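Local structure of 6-aminohexanoate-dimer hydrolase (4GB7) at residues 136-144 with 371-379; 158-169 with 256-265. The protein probably hydrolyses amide bonds, such as that in the linear dimer of 6-aminohexanoate, as a putative serine hydrolase of the beta-lactamase family. All coordinates share one frame; numbering follows the deposited sequence.

Contact 1: 136-144 with 371-379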
ATOM      1  N   HIS A 136       5.583  10.641  -1.096  1.00 16.56           N
ATOM      2  CA  HIS A 136       6.545   9.604  -0.724  1.00 15.82           C
ATOM      3  C   HIS A 136       6.166   8.316  -1.370  1.00 15.18           C
ATOM      4  O   HIS A 136       4.986   8.048  -1.578  1.00 16.73           O
ATOM      5  CB  HIS A 136       6.418   9.419   0.792  1.00 15.72           C
ATOM      6  CG  HIS A 136       7.566   8.662   1.425  1.00 13.99           C
ATOM      7  ND1 HIS A 136       7.711   7.329   1.332  1.00 15.25           N
ATOM      8  CD2 HIS A 136       8.632   9.133   2.195  1.00 14.71           C
ATOM      9  CE1 HIS A 136       8.820   6.958   2.021  1.00 14.65           C
ATOM     10  NE2 HIS A 136       9.399   8.069   2.527  1.00 15.53           N
ATOM     11  N   GLY A 137       7.141   7.482  -1.704  1.00 17.47           N
ATOM     12  CA  GLY A 137       6.843   6.100  -2.123  1.00 16.47           C
ATOM     13  C   GLY A 137       6.115   5.333  -1.034  1.00 14.96           C
ATOM     14  O   GLY A 137       6.329   5.543   0.121  1.00 16.90           O
HETATM   15  N   MSE A 138       5.182   4.484  -1.419  1.00 17.14           N
HETATM   16  CA  MSE A 138       4.419   3.719  -0.441  1.00 17.40           C
HETATM   17  C   MSE A 138       4.371   2.201  -0.721  1.00 19.41           C
HETATM   18  O   MSE A 138       3.693   1.476  -0.004  1.00 17.41           O
HETATM   19  CB  MSE A 138       2.982   4.263  -0.391  1.00 17.20           C
HETATM   20  CG  MSE A 138       2.906   5.715  -0.104  1.00 20.93           C
HETATM   21 SE   MSE A 138       1.141   6.313   0.352  0.70 21.34          SE
HETATM   22  CE  MSE A 138       0.112   5.706  -1.090  1.00 21.55           C
ATOM     23  N   ALA A 139       5.084   1.742  -1.745  1.00 18.20           N
ATOM     24  CA  ALA A 139       5.170   0.333  -2.064  1.00 19.52           C
ATOM     25  C   ALA A 139       3.745  -0.233  -2.095  1.00 18.32           C
ATOM     26  O   ALA A 139       2.899   0.353  -2.736  1.00 19.31           O
ATOM     27  CB  ALA A 139       6.085  -0.407  -1.089  1.00 19.76           C
ATOM     28  N   SER A 140       3.448  -1.303  -1.374  1.00 17.69           N
ATOM     29  CA  SER A 140       2.159  -2.008  -1.515  1.00 17.83           C
ATOM     30  C   SER A 140       0.967  -1.314  -0.832  1.00 16.43           C
ATOM     31  O   SER A 140      -0.142  -1.797  -0.934  1.00 16.66           O
ATOM     32  CB  SER A 140       2.270  -3.459  -0.981  1.00 18.22           C
ATOM     33  OG  SER A 140       3.048  -4.287  -1.823  1.00 20.54           O
ATOM     34  N   LEU A 141       1.160  -0.165  -0.181  1.00 16.05           N
ATOM     35  CA  LEU A 141       0.018   0.607   0.312  1.00 16.08           C
ATOM     36  C   LEU A 141      -0.947   0.939  -0.825  1.00 15.59           C
ATOM     37  O   LEU A 141      -2.097   1.087  -0.577  1.00 18.22           O
ATOM     38  CB  LEU A 141       0.413   1.878   1.020  1.00 18.37           C
ATOM     39  CG  LEU A 141       0.762   1.757   2.492  1.00 23.86           C
ATOM     40  CD1 LEU A 141       1.428   0.500   2.957  1.00 17.31           C
ATOM     41  CD2 LEU A 141       1.424   3.021   3.015  1.00 17.25           C
ATOM     42  N   ALA A 142      -0.446   1.077  -2.061  1.00 16.70           N
ATOM     43  CA  ALA A 142      -1.293   1.275  -3.218  1.00 15.74           C
ATOM     44  C   ALA A 142      -2.388   0.286  -3.372  1.00 14.00           C
ATOM     45  O   ALA A 142      -3.467   0.626  -3.958  1.00 17.60           O
ATOM     46  CB  ALA A 142      -0.431   1.248  -4.500  1.00 18.25           C
ATOM     47  N   LYS A 143      -2.190  -0.934  -2.896  1.00 16.48           N
ATOM     48  CA  LYS A 143      -3.152  -1.991  -3.278  1.00 16.64           C
ATOM     49  C   LYS A 143      -4.590  -1.725  -2.822  1.00 16.64           C
ATOM     50  O   LYS A 143      -5.566  -2.121  -3.489  1.00 17.44           O
ATOM     51  CB  LYS A 143      -2.673  -3.332  -2.718  1.00 16.50           C
ATOM     52  CG  LYS A 143      -1.396  -3.821  -3.362  1.00 16.54           C
ATOM     53  CD  LYS A 143      -0.972  -5.189  -2.887  1.00 17.84           C
ATOM     54  CE  LYS A 143       0.136  -5.805  -3.758  1.00 19.14           C
ATOM     55  NZ  LYS A 143       1.488  -5.167  -3.654  1.00 18.98           N
ATOM     56  N   VAL A 144      -4.721  -1.056  -1.687  1.00 17.34           N
ATOM     57  CA  VAL A 144      -6.035  -0.798  -1.091  1.00 18.10           C
ATOM     58  C   VAL A 144      -6.886   0.151  -1.956  1.00 16.71           C
ATOM     59  O   VAL A 144      -8.081   0.098  -1.900  1.00 17.98           O
ATOM     60  CB  VAL A 144      -5.958  -0.355   0.377  1.00 15.64           C
ATOM     61  CG1 VAL A 144      -5.321  -1.480   1.211  1.00 16.36           C
ATOM     62  CG2 VAL A 144      -5.250   1.001   0.562  1.00 15.40           C
ATOM     63  N   VAL A 371      -2.530  -2.046   5.900  1.00 15.51           N
ATOM     64  CA  VAL A 371      -1.778  -2.374   4.680  1.00 16.20           C
ATOM     65  C   VAL A 371      -0.325  -2.028   4.908  1.00 16.45           C
ATOM     66  O   VAL A 371      -0.008  -1.025   5.565  1.00 16.84           O
ATOM     67  CB  VAL A 371      -2.439  -1.775   3.405  1.00 15.56           C
ATOM     68  CG1 VAL A 371      -2.504  -0.230   3.526  1.00 16.95           C
ATOM     69  CG2 VAL A 371      -1.719  -2.269   2.134  1.00 17.31           C
ATOM     70  N   LEU A 372       0.549  -2.866   4.359  1.00 15.51           N
ATOM     71  CA  LEU A 372       1.986  -2.817   4.642  1.00 15.26           C
ATOM     72  C   LEU A 372       2.670  -2.650   3.313  1.00 15.89           C
ATOM     73  O   LEU A 372       2.144  -3.137   2.282  1.00 19.25           O
ATOM     74  CB  LEU A 372       2.433  -4.118   5.286  1.00 18.02           C
ATOM     75  CG  LEU A 372       1.778  -4.392   6.648  1.00 20.38           C
ATOM     76  CD1 LEU A 372       1.910  -5.879   7.021  1.00 26.73           C
ATOM     77  CD2 LEU A 372       2.370  -3.482   7.711  1.00 25.37           C
ATOM     78  N   GLY A 373       3.851  -2.041   3.333  1.00 15.94           N
ATOM     79  CA  GLY A 373       4.700  -1.986   2.141  1.00 17.03           C
ATOM     80  C   GLY A 373       6.158  -2.057   2.449  1.00 15.37           C
ATOM     81  O   GLY A 373       6.563  -1.685   3.567  1.00 17.84           O
ATOM     82  N   SER A 374       6.933  -2.545   1.487  1.00 16.68           N
ATOM     83  CA  SER A 374       8.355  -2.687   1.674  1.00 17.46           C
ATOM     84  C   SER A 374       9.019  -1.403   2.088  1.00 14.44           C
ATOM     85  O   SER A 374       8.574  -0.301   1.739  1.00 15.95           O
ATOM     86  CB  SER A 374       9.039  -3.228   0.432  1.00 20.98           C
ATOM     87  OG  SER A 374       8.487  -4.485   0.122  1.00 24.42           O
ATOM     88  N   TYR A 375      10.082  -1.564   2.854  1.00 15.81           N
ATOM     89  CA  TYR A 375      10.991  -0.468   3.266  1.00 17.46           C
ATOM     90  C   TYR A 375      10.426   0.351   4.396  1.00 18.09           C
ATOM     91  O   TYR A 375      10.908   1.427   4.675  1.00 18.57           O
ATOM     92  CB  TYR A 375      11.489   0.391   2.096  1.00 17.75           C
ATOM     93  CG  TYR A 375      11.832  -0.407   0.861  1.00 17.11           C
ATOM     94  CD1 TYR A 375      12.665  -1.517   0.919  1.00 18.77           C
ATOM     95  CD2 TYR A 375      11.232  -0.110  -0.355  1.00 19.87           C
ATOM     96  CE1 TYR A 375      12.934  -2.266  -0.205  1.00 20.52           C
ATOM     97  CE2 TYR A 375      11.498  -0.858  -1.476  1.00 22.86           C
ATOM     98  CZ  TYR A 375      12.349  -1.917  -1.402  1.00 21.69           C
ATOM     99  OH  TYR A 375      12.534  -2.649  -2.522  1.00 26.35           O
ATOM    100  N   GLY A 376       9.393  -0.194   5.041  1.00 16.38           N
ATOM    101  CA  GLY A 376       8.809   0.348   6.254  1.00 15.61           C
ATOM    102  C   GLY A 376       7.633   1.287   6.061  1.00 15.79           C
ATOM    103  O   GLY A 376       7.499   2.299   6.780  1.00 16.75           O
ATOM    104  N   GLN A 377       6.690   0.867   5.206  1.00 15.56           N
ATOM    105  CA  GLN A 377       5.461   1.585   5.051  1.00 17.73           C
ATOM    106  C   GLN A 377       4.288   0.907   5.695  1.00 15.93           C
ATOM    107  O   GLN A 377       4.111  -0.317   5.576  1.00 16.93           O
ATOM    108  CB  GLN A 377       5.093   1.824   3.580  1.00 17.47           C
ATOM    109  CG  GLN A 377       6.235   1.876   2.579  1.00 15.91           C
ATOM    110  CD  GLN A 377       7.328   2.818   2.940  1.00 16.99           C
ATOM    111  OE1 GLN A 377       7.084   3.851   3.550  1.00 17.26           O
ATOM    112  NE2 GLN A 377       8.541   2.517   2.504  1.00 17.30           N
ATOM    113  N   THR A 378       3.442   1.695   6.348  1.00 15.32           N
ATOM    114  CA  THR A 378       2.240   1.158   6.966  1.00 17.32           C
ATOM    115  C   THR A 378       1.116   2.192   6.944  1.00 16.41           C
ATOM    116  O   THR A 378       1.347   3.363   7.263  1.00 15.96           O
ATOM    117  CB  THR A 378       2.455   0.754   8.445  1.00 19.60           C
ATOM    118  OG1 THR A 378       3.556  -0.170   8.550  1.00 18.74           O
ATOM    119  CG2 THR A 378       1.182   0.102   9.054  1.00 17.50           C
ATOM    120  N   LEU A 379      -0.076   1.724   6.563  1.00 16.21           N
ATOM    121  CA  LEU A 379      -1.326   2.396   6.945  1.00 15.95           C
ATOM    122  C   LEU A 379      -2.059   1.500   7.894  1.00 15.88           C
ATOM    123  O   LEU A 379      -2.457   0.365   7.521  1.00 16.03           O
ATOM    124  CB  LEU A 379      -2.212   2.690   5.723  1.00 15.02           C
ATOM    125  CG  LEU A 379      -3.566   3.314   6.003  1.00 15.70           C
ATOM    126  CD1 LEU A 379      -3.548   4.656   6.747  1.00 18.43           C
ATOM    127  CD2 LEU A 379      -4.322   3.423   4.663  1.00 18.19           C
TER
HETATM  128  O   HOH W   1       5.461  -3.732  -0.764  1.00 23.78           O
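L141 and V371 meet where the presumed SxxK motif, S140 to K143 at the start of helix 143-155, lies against the hairpin of strands 369-373 and 377-382, consistent with a beta-lactamase-type active site. The L141 side chain swings over the hairpin: chi2 of 34°, off the usual staggered values, turns CD1 to lie 3.3 Å from V371 O and CD2 to rest on Q377 CB. V371 places CG1 between its own N and carbonyl carbon (chi1 60°), close to L141 CG, and V144 CG1 closes in 3.6 Å from V371 CB. Small residues suit the turn side, where G373, having no side chain, brings its CA to 3.9 Å from A139 CB. Q377 bends so that its CG packs on M138 O, while NE2 turns back to S374 O, in the carbonyl plane on a lone pair, and OE1 accepts from S393 N; the amide is thereby fixed. K143 NZ donates to S140 OG at 2.6 Å and also reaches N251 and S300 O, while Y249 shares the serine hydroxyl. One water bridges the segments where an oxyanion hole would be expected, 2.7 Å from S140 OG and accepting from S374 N at 2.9 Å.

Contact 2: 158-169 with 256-265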
ATOM      1  N   ARG A 158     -21.230  -3.094 -12.246  1.00 21.72           N
ATOM      2  CA  ARG A 158     -20.427  -2.970 -13.465  1.00 19.71           C
ATOM      3  C   ARG A 158     -19.519  -4.174 -13.698  1.00 21.94           C
ATOM      4  O   ARG A 158     -19.066  -4.443 -14.848  1.00 23.29           O
ATOM      5  CB  ARG A 158     -19.607  -1.679 -13.427  1.00 23.11           C
ATOM      6  CG  ARG A 158     -20.541  -0.470 -13.452  1.00 27.52           C
ATOM      7  CD  ARG A 158     -19.827   0.817 -13.686  1.00 33.42           C
ATOM      8  NE  ARG A 158     -19.334   0.874 -15.060  1.00 34.95           N
ATOM      9  CZ  ARG A 158     -18.604   1.872 -15.550  1.00 36.20           C
ATOM     10  NH1 ARG A 158     -18.242   2.887 -14.765  1.00 34.24           N
ATOM     11  NH2 ARG A 158     -18.193   1.813 -16.808  1.00 42.70           N
ATOM     12  N   ILE A 159     -19.222  -4.855 -12.599  1.00 19.97           N
ATOM     13  CA  ILE A 159     -18.454  -6.100 -12.574  1.00 16.97           C
ATOM     14  C   ILE A 159     -19.068  -7.014 -11.491  1.00 19.34           C
ATOM     15  O   ILE A 159     -19.796  -6.567 -10.581  1.00 21.07           O
ATOM     16  CB  ILE A 159     -16.956  -5.863 -12.269  1.00 19.11           C
ATOM     17  CG1 ILE A 159     -16.735  -5.260 -10.901  1.00 23.10           C
ATOM     18  CG2 ILE A 159     -16.267  -5.036 -13.373  1.00 21.57           C
ATOM     19  CD1 ILE A 159     -15.294  -4.934 -10.561  1.00 22.46           C
ATOM     20  N   ASP A 160     -18.758  -8.298 -11.598  1.00 22.07           N
ATOM     21  CA  ASP A 160     -19.200  -9.324 -10.687  1.00 20.11           C
ATOM     22  C   ASP A 160     -17.947  -9.979 -10.138  1.00 23.05           C
ATOM     23  O   ASP A 160     -17.154 -10.544 -10.905  1.00 22.24           O
ATOM     24  CB  ASP A 160     -20.019 -10.326 -11.477  1.00 20.06           C
ATOM     25  CG  ASP A 160     -20.638 -11.424 -10.623  1.00 23.60           C
ATOM     26  OD1 ASP A 160     -20.143 -11.777  -9.561  1.00 27.17           O
ATOM     27  OD2 ASP A 160     -21.630 -12.019 -11.106  1.00 27.60           O
ATOM     28  N   LEU A 161     -17.783  -9.898  -8.825  1.00 20.53           N
ATOM     29  CA  LEU A 161     -16.599 -10.403  -8.166  1.00 20.66           C
ATOM     30  C   LEU A 161     -16.431 -11.931  -8.269  1.00 20.30           C
ATOM     31  O   LEU A 161     -15.358 -12.459  -8.079  1.00 22.32           O
ATOM     32  CB  LEU A 161     -16.571  -9.937  -6.724  1.00 21.29           C
ATOM     33  CG  LEU A 161     -16.456  -8.432  -6.492  1.00 24.64           C
ATOM     34  CD1 LEU A 161     -16.422  -8.105  -5.004  1.00 26.27           C
ATOM     35  CD2 LEU A 161     -15.217  -7.868  -7.166  1.00 31.20           C
ATOM     36  N   GLU A 162     -17.495 -12.631  -8.640  1.00 20.08           N
ATOM     37  CA  GLU A 162     -17.440 -14.079  -8.776  1.00 21.69           C
ATOM     38  C   GLU A 162     -17.180 -14.525 -10.213  1.00 22.53           C
ATOM     39  O   GLU A 162     -17.042 -15.730 -10.476  1.00 24.50           O
ATOM     40  CB  GLU A 162     -18.733 -14.706  -8.225  1.00 26.61           C
ATOM     41  CG  GLU A 162     -18.876 -14.624  -6.712  1.00 31.73           C
ATOM     42  CD  GLU A 162     -17.631 -15.064  -5.935  1.00 29.79           C
ATOM     43  OE1 GLU A 162     -17.018 -16.089  -6.309  1.00 31.12           O
ATOM     44  OE2 GLU A 162     -17.258 -14.385  -4.941  1.00 35.01           O
ATOM     45  N   LYS A 163     -17.108 -13.561 -11.141  1.00 20.27           N
ATOM     46  CA  LYS A 163     -16.672 -13.844 -12.496  1.00 20.41           C
ATOM     47  C   LYS A 163     -15.144 -13.858 -12.589  1.00 21.46           C
ATOM     48  O   LYS A 163     -14.434 -13.322 -11.703  1.00 22.02           O
ATOM     49  CB  LYS A 163     -17.328 -12.859 -13.463  1.00 22.89           C
ATOM     50  CG  LYS A 163     -18.812 -13.118 -13.622  1.00 21.27           C
ATOM     51  CD  LYS A 163     -19.439 -12.191 -14.643  1.00 24.49           C
ATOM     52  CE  LYS A 163     -20.922 -12.484 -14.737  1.00 23.62           C
ATOM     53  NZ  LYS A 163     -21.603 -11.616 -15.754  1.00 22.83           N
ATOM     54  N   THR A 164     -14.636 -14.498 -13.635  1.00 21.86           N
ATOM     55  CA  THR A 164     -13.212 -14.601 -13.880  1.00 22.38           C
ATOM     56  C   THR A 164     -12.687 -13.310 -14.479  1.00 20.90           C
ATOM     57  O   THR A 164     -13.383 -12.594 -15.183  1.00 19.50           O
ATOM     58  CB  THR A 164     -12.871 -15.733 -14.882  1.00 21.53           C
ATOM     59  OG1 THR A 164     -13.565 -15.521 -16.121  1.00 23.08           O
ATOM     60  CG2 THR A 164     -13.203 -17.112 -14.291  1.00 25.71           C
ATOM     61  N   ALA A 165     -11.423 -13.018 -14.200  1.00 22.58           N
ATOM     62  CA  ALA A 165     -10.778 -11.862 -14.784  1.00 21.88           C
ATOM     63  C   ALA A 165     -10.816 -11.860 -16.304  1.00 21.10           C
ATOM     64  O   ALA A 165     -10.925 -10.789 -16.905  1.00 21.40           O
ATOM     65  CB  ALA A 165      -9.327 -11.711 -14.279  1.00 18.65           C
ATOM     66  N   ASP A 166     -10.726 -13.034 -16.945  1.00 21.95           N
ATOM     67  CA  ASP A 166     -10.714 -13.095 -18.392  1.00 19.01           C
ATOM     68  C   ASP A 166     -12.102 -12.909 -18.994  1.00 18.87           C
ATOM     69  O   ASP A 166     -12.243 -12.811 -20.219  1.00 21.68           O
ATOM     70  CB  ASP A 166      -9.977 -14.349 -18.932  1.00 22.58           C
ATOM     71  CG  ASP A 166     -10.633 -15.675 -18.540  1.00 22.84           C
ATOM     72  OD1 ASP A 166     -11.811 -15.699 -18.124  1.00 23.47           O
ATOM     73  OD2 ASP A 166      -9.946 -16.725 -18.698  1.00 23.02           O
ATOM     74  N   THR A 167     -13.102 -12.750 -18.130  1.00 19.05           N
ATOM     75  CA  THR A 167     -14.426 -12.282 -18.573  1.00 18.73           C
ATOM     76  C   THR A 167     -14.299 -10.813 -19.049  1.00 19.06           C
ATOM     77  O   THR A 167     -14.957 -10.374 -19.992  1.00 19.66           O
ATOM     78  CB  THR A 167     -15.482 -12.391 -17.451  1.00 21.51           C
ATOM     79  OG1 THR A 167     -15.674 -13.787 -17.080  1.00 21.46           O
ATOM     80  CG2 THR A 167     -16.843 -11.751 -17.904  1.00 23.65           C
ATOM     81  N   TYR A 168     -13.413 -10.075 -18.385  1.00 19.97           N
ATOM     82  CA  TYR A 168     -13.273  -8.671 -18.637  1.00 19.62           C
ATOM     83  C   TYR A 168     -12.040  -8.350 -19.449  1.00 20.00           C
ATOM     84  O   TYR A 168     -12.044  -7.368 -20.187  1.00 21.65           O
ATOM     85  CB  TYR A 168     -13.248  -7.896 -17.328  1.00 18.38           C
ATOM     86  CG  TYR A 168     -14.466  -8.152 -16.502  1.00 18.67           C
ATOM     87  CD1 TYR A 168     -15.715  -7.724 -16.939  1.00 19.84           C
ATOM     88  CD2 TYR A 168     -14.408  -8.911 -15.346  1.00 18.92           C
ATOM     89  CE1 TYR A 168     -16.844  -7.975 -16.188  1.00 18.86           C
ATOM     90  CE2 TYR A 168     -15.527  -9.177 -14.590  1.00 20.84           C
ATOM     91  CZ  TYR A 168     -16.760  -8.749 -15.041  1.00 20.70           C
ATOM     92  OH  TYR A 168     -17.901  -8.984 -14.307  1.00 21.01           O
ATOM     93  N   ILE A 169     -10.974  -9.156 -19.276  1.00 20.96           N
ATOM     94  CA  ILE A 169      -9.720  -8.949 -20.005  1.00 19.52           C
ATOM     95  C   ILE A 169      -9.518 -10.128 -20.973  1.00 20.70           C
ATOM     96  O   ILE A 169      -8.989 -11.160 -20.608  1.00 20.27           O
ATOM     97  CB  ILE A 169      -8.512  -8.839 -19.051  1.00 21.07           C
ATOM     98  CG1 ILE A 169      -8.780  -7.823 -17.909  1.00 23.11           C
ATOM     99  CG2 ILE A 169      -7.280  -8.527 -19.906  1.00 22.45           C
ATOM    100  CD1 ILE A 169      -9.023  -6.399 -18.348  1.00 23.78           C
ATOM    101  N   THR A 256      -3.786  -7.120 -12.205  1.00 18.68           N
ATOM    102  CA  THR A 256      -4.908  -7.644 -13.012  1.00 17.38           C
ATOM    103  C   THR A 256      -6.204  -6.873 -12.714  1.00 17.51           C
ATOM    104  O   THR A 256      -6.961  -6.458 -13.611  1.00 17.37           O
ATOM    105  CB  THR A 256      -5.078  -9.144 -12.808  1.00 16.28           C
ATOM    106  OG1 THR A 256      -3.864  -9.839 -13.198  1.00 21.07           O
ATOM    107  CG2 THR A 256      -6.260  -9.703 -13.656  1.00 15.81           C
ATOM    108  N   LEU A 257      -6.503  -6.746 -11.448  1.00 19.68           N
ATOM    109  CA  LEU A 257      -7.642  -5.951 -10.991  1.00 19.18           C
ATOM    110  C   LEU A 257      -7.614  -4.530 -11.563  1.00 16.69           C
ATOM    111  O   LEU A 257      -8.610  -4.016 -11.995  1.00 18.00           O
ATOM    112  CB  LEU A 257      -7.702  -5.942  -9.445  1.00 17.77           C
ATOM    113  CG  LEU A 257      -8.042  -7.256  -8.744  1.00 17.69           C
ATOM    114  CD1 LEU A 257      -7.886  -7.152  -7.236  1.00 20.51           C
ATOM    115  CD2 LEU A 257      -9.463  -7.712  -9.117  1.00 18.88           C
ATOM    116  N   ALA A 258      -6.460  -3.882 -11.545  1.00 17.35           N
ATOM    117  CA  ALA A 258      -6.338  -2.544 -12.140  1.00 17.86           C
ATOM    118  C   ALA A 258      -6.617  -2.534 -13.647  1.00 18.93           C
ATOM    119  O   ALA A 258      -7.199  -1.581 -14.157  1.00 18.37           O
ATOM    120  CB  ALA A 258      -5.000  -1.906 -11.802  1.00 18.41           C
ATOM    121  N   TRP A 259      -6.177  -3.586 -14.359  1.00 18.61           N
ATOM    122  CA  TRP A 259      -6.471  -3.720 -15.771  1.00 17.26           C
ATOM    123  C   TRP A 259      -7.959  -3.794 -15.997  1.00 17.88           C
ATOM    124  O   TRP A 259      -8.485  -3.136 -16.877  1.00 19.40           O
ATOM    125  CB  TRP A 259      -5.749  -4.943 -16.335  1.00 19.05           C
ATOM    126  CG  TRP A 259      -5.642  -5.047 -17.823  1.00 19.71           C
ATOM    127  CD1 TRP A 259      -6.186  -4.215 -18.813  1.00 19.21           C
ATOM    128  CD2 TRP A 259      -4.876  -6.049 -18.536  1.00 20.18           C
ATOM    129  NE1 TRP A 259      -5.812  -4.639 -20.074  1.00 21.81           N
ATOM    130  CE2 TRP A 259      -5.041  -5.768 -19.970  1.00 22.01           C
ATOM    131  CE3 TRP A 259      -4.103  -7.128 -18.146  1.00 20.59           C
ATOM    132  CZ2 TRP A 259      -4.416  -6.533 -20.933  1.00 23.69           C
ATOM    133  CZ3 TRP A 259      -3.482  -7.899 -19.122  1.00 22.24           C
ATOM    134  CH2 TRP A 259      -3.646  -7.613 -20.488  1.00 24.10           C
ATOM    135  N   ILE A 260      -8.666  -4.492 -15.126  1.00 17.47           N
ATOM    136  CA  ILE A 260     -10.117  -4.536 -15.179  1.00 19.71           C
ATOM    137  C   ILE A 260     -10.728  -3.141 -14.971  1.00 19.14           C
ATOM    138  O   ILE A 260     -11.604  -2.717 -15.734  1.00 20.11           O
ATOM    139  CB  ILE A 260     -10.687  -5.523 -14.151  1.00 18.96           C
ATOM    140  CG1 ILE A 260     -10.249  -6.954 -14.511  1.00 18.22           C
ATOM    141  CG2 ILE A 260     -12.208  -5.448 -14.066  1.00 21.43           C
ATOM    142  CD1 ILE A 260     -10.511  -7.982 -13.449  1.00 20.50           C
ATOM    143  N   ILE A 261     -10.246  -2.415 -13.967  1.00 17.51           N
ATOM    144  CA  ILE A 261     -10.715  -1.038 -13.748  1.00 17.53           C
ATOM    145  C   ILE A 261     -10.604  -0.216 -15.038  1.00 18.17           C
ATOM    146  O   ILE A 261     -11.561   0.482 -15.441  1.00 20.50           O
ATOM    147  CB  ILE A 261      -9.951  -0.359 -12.604  1.00 17.80           C
ATOM    148  CG1 ILE A 261     -10.271  -1.047 -11.264  1.00 17.36           C
ATOM    149  CG2 ILE A 261     -10.277   1.145 -12.501  1.00 20.06           C
ATOM    150  CD1 ILE A 261      -9.395  -0.630 -10.110  1.00 18.82           C
ATOM    151  N   ARG A 262      -9.430  -0.258 -15.659  1.00 18.94           N
ATOM    152  CA  ARG A 262      -9.164   0.565 -16.834  1.00 18.01           C
ATOM    153  C   ARG A 262     -10.071   0.160 -17.976  1.00 20.05           C
ATOM    154  O   ARG A 262     -10.636   0.997 -18.656  1.00 20.52           O
ATOM    155  CB  ARG A 262      -7.717   0.463 -17.247  1.00 19.46           C
ATOM    156  CG  ARG A 262      -6.675   0.998 -16.258  1.00 19.86           C
ATOM    157  CD  ARG A 262      -5.267   0.656 -16.700  1.00 20.40           C
ATOM    158  NE  ARG A 262      -4.298   0.963 -15.645  1.00 20.12           N
ATOM    159  CZ  ARG A 262      -3.627   0.069 -14.920  1.00 20.29           C
ATOM    160  NH1 ARG A 262      -3.645  -1.235 -15.217  1.00 20.34           N
ATOM    161  NH2 ARG A 262      -2.802   0.475 -13.973  1.00 20.63           N
ATOM    162  N   THR A 263     -10.200  -1.132 -18.188  1.00 19.56           N
ATOM    163  CA  THR A 263     -11.030  -1.634 -19.267  1.00 20.41           C
ATOM    164  C   THR A 263     -12.495  -1.291 -19.095  1.00 21.83           C
ATOM    165  O   THR A 263     -13.166  -0.837 -20.071  1.00 22.09           O
ATOM    166  CB  THR A 263     -10.854  -3.153 -19.415  1.00 22.84           C
ATOM    167  OG1 THR A 263      -9.495  -3.425 -19.748  1.00 25.94           O
ATOM    168  CG2 THR A 263     -11.741  -3.709 -20.547  1.00 24.96           C
ATOM    169  N   ILE A 264     -13.022  -1.570 -17.899  1.00 20.25           N
ATOM    170  CA  ILE A 264     -14.448  -1.224 -17.584  1.00 20.97           C
ATOM    171  C   ILE A 264     -14.767   0.282 -17.704  1.00 19.99           C
ATOM    172  O   ILE A 264     -15.762   0.671 -18.295  1.00 22.50           O
ATOM    173  CB  ILE A 264     -14.886  -1.777 -16.219  1.00 20.83           C
ATOM    174  CG1 ILE A 264     -14.897  -3.318 -16.240  1.00 24.34           C
ATOM    175  CG2 ILE A 264     -16.213  -1.178 -15.746  1.00 22.98           C
ATOM    176  CD1 ILE A 264     -16.049  -3.955 -16.969  1.00 25.17           C
ATOM    177  N   THR A 265     -13.909   1.125 -17.152  1.00 20.14           N
ATOM    178  CA  THR A 265     -14.208   2.536 -17.025  1.00 18.97           C
ATOM    179  C   THR A 265     -13.726   3.365 -18.191  1.00 20.83           C
ATOM    180  O   THR A 265     -14.192   4.509 -18.388  1.00 22.96           O
ATOM    181  CB  THR A 265     -13.566   3.106 -15.750  1.00 19.23           C
ATOM    182  OG1 THR A 265     -12.145   3.105 -15.879  1.00 22.17           O
ATOM    183  CG2 THR A 265     -14.011   2.345 -14.520  1.00 21.30           C
TER
HETATM  184  O   HOH W   2     -17.222   4.180 -17.643  1.00 40.10           O
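I169 lies over one face of the W259 indole at the tight end of this contact, where the short helical turn 165-168 and the loop before it pack on helix 251-265. The CH-pi contact is almost centred: I169 CG2 stands 3.5 Å from the centroid of the six-membered ring, only 8° off its normal. A W259 chi1 of -165°, with CG anti to the backbone N, sets the indole's face under that methyl, and Y231 stacks on the same tryptophan. The CG1-CD1 arm continues beside the indole's five-membered ring, CG1 packing 3.8 Å from I260 CG1 and CD1 coming within 3.3 Å of T263 OG1. Branched aliphatic chains suit such a surface, since each carries two arms that can touch different neighbours. I260 does so too, its CD1 meeting A165 CB, small enough for the turn to come close, and its CG2 facing I159 CG2 and Y168 CB. I264 belongs to the same packing: I159 CG2 touches its CG1 at 3.6 Å and also covers one face of the Y168 ring, whose CD1 meets I264 CD1. The phenol is anchored by D160 N, which donates to Y168 OH at 2.9 Å.

The loose side begins at R158, T263 and T265. R158 slides past I264, its guanidinium lying with one face over I264 CG2. Its NH2 donates a hydrogen bond to a water at 2.7 Å, which in turn donates to T265 O, a solvent bridge suited to a long, charged chain.

Beneath the loop, I159 and L161 reach helices 143-155 and 182-186, while I261 and R262 of helix 251-265 point away from the loop and pack on helix 269-278, with R262 also salt-bridged to E297.

In the fold
Contact 1 lies close to the centre of the chain, whereas the centre of contact 2 is about 20 Å from the centre of the chain; the two contact centres are about 24 Å apart and the contacts do not touch. Helix 143-155 relates them, beginning in contact 1 and then passing under I159, L161 and L257 of contact 2. Helix 251-265 is shared in a similar way: its first residue, N251, accepts from K143, whereas its later turns carry the second contact. In 136-144 with 371-379, a polar network around the probable nucleophile, open to a water and a nitrate ion, is set in buried apolar packing against a beta hairpin. In 158-169 with 256-265, isoleucines and aromatic rings join loop to helix and give way to an arginine and water at the surface.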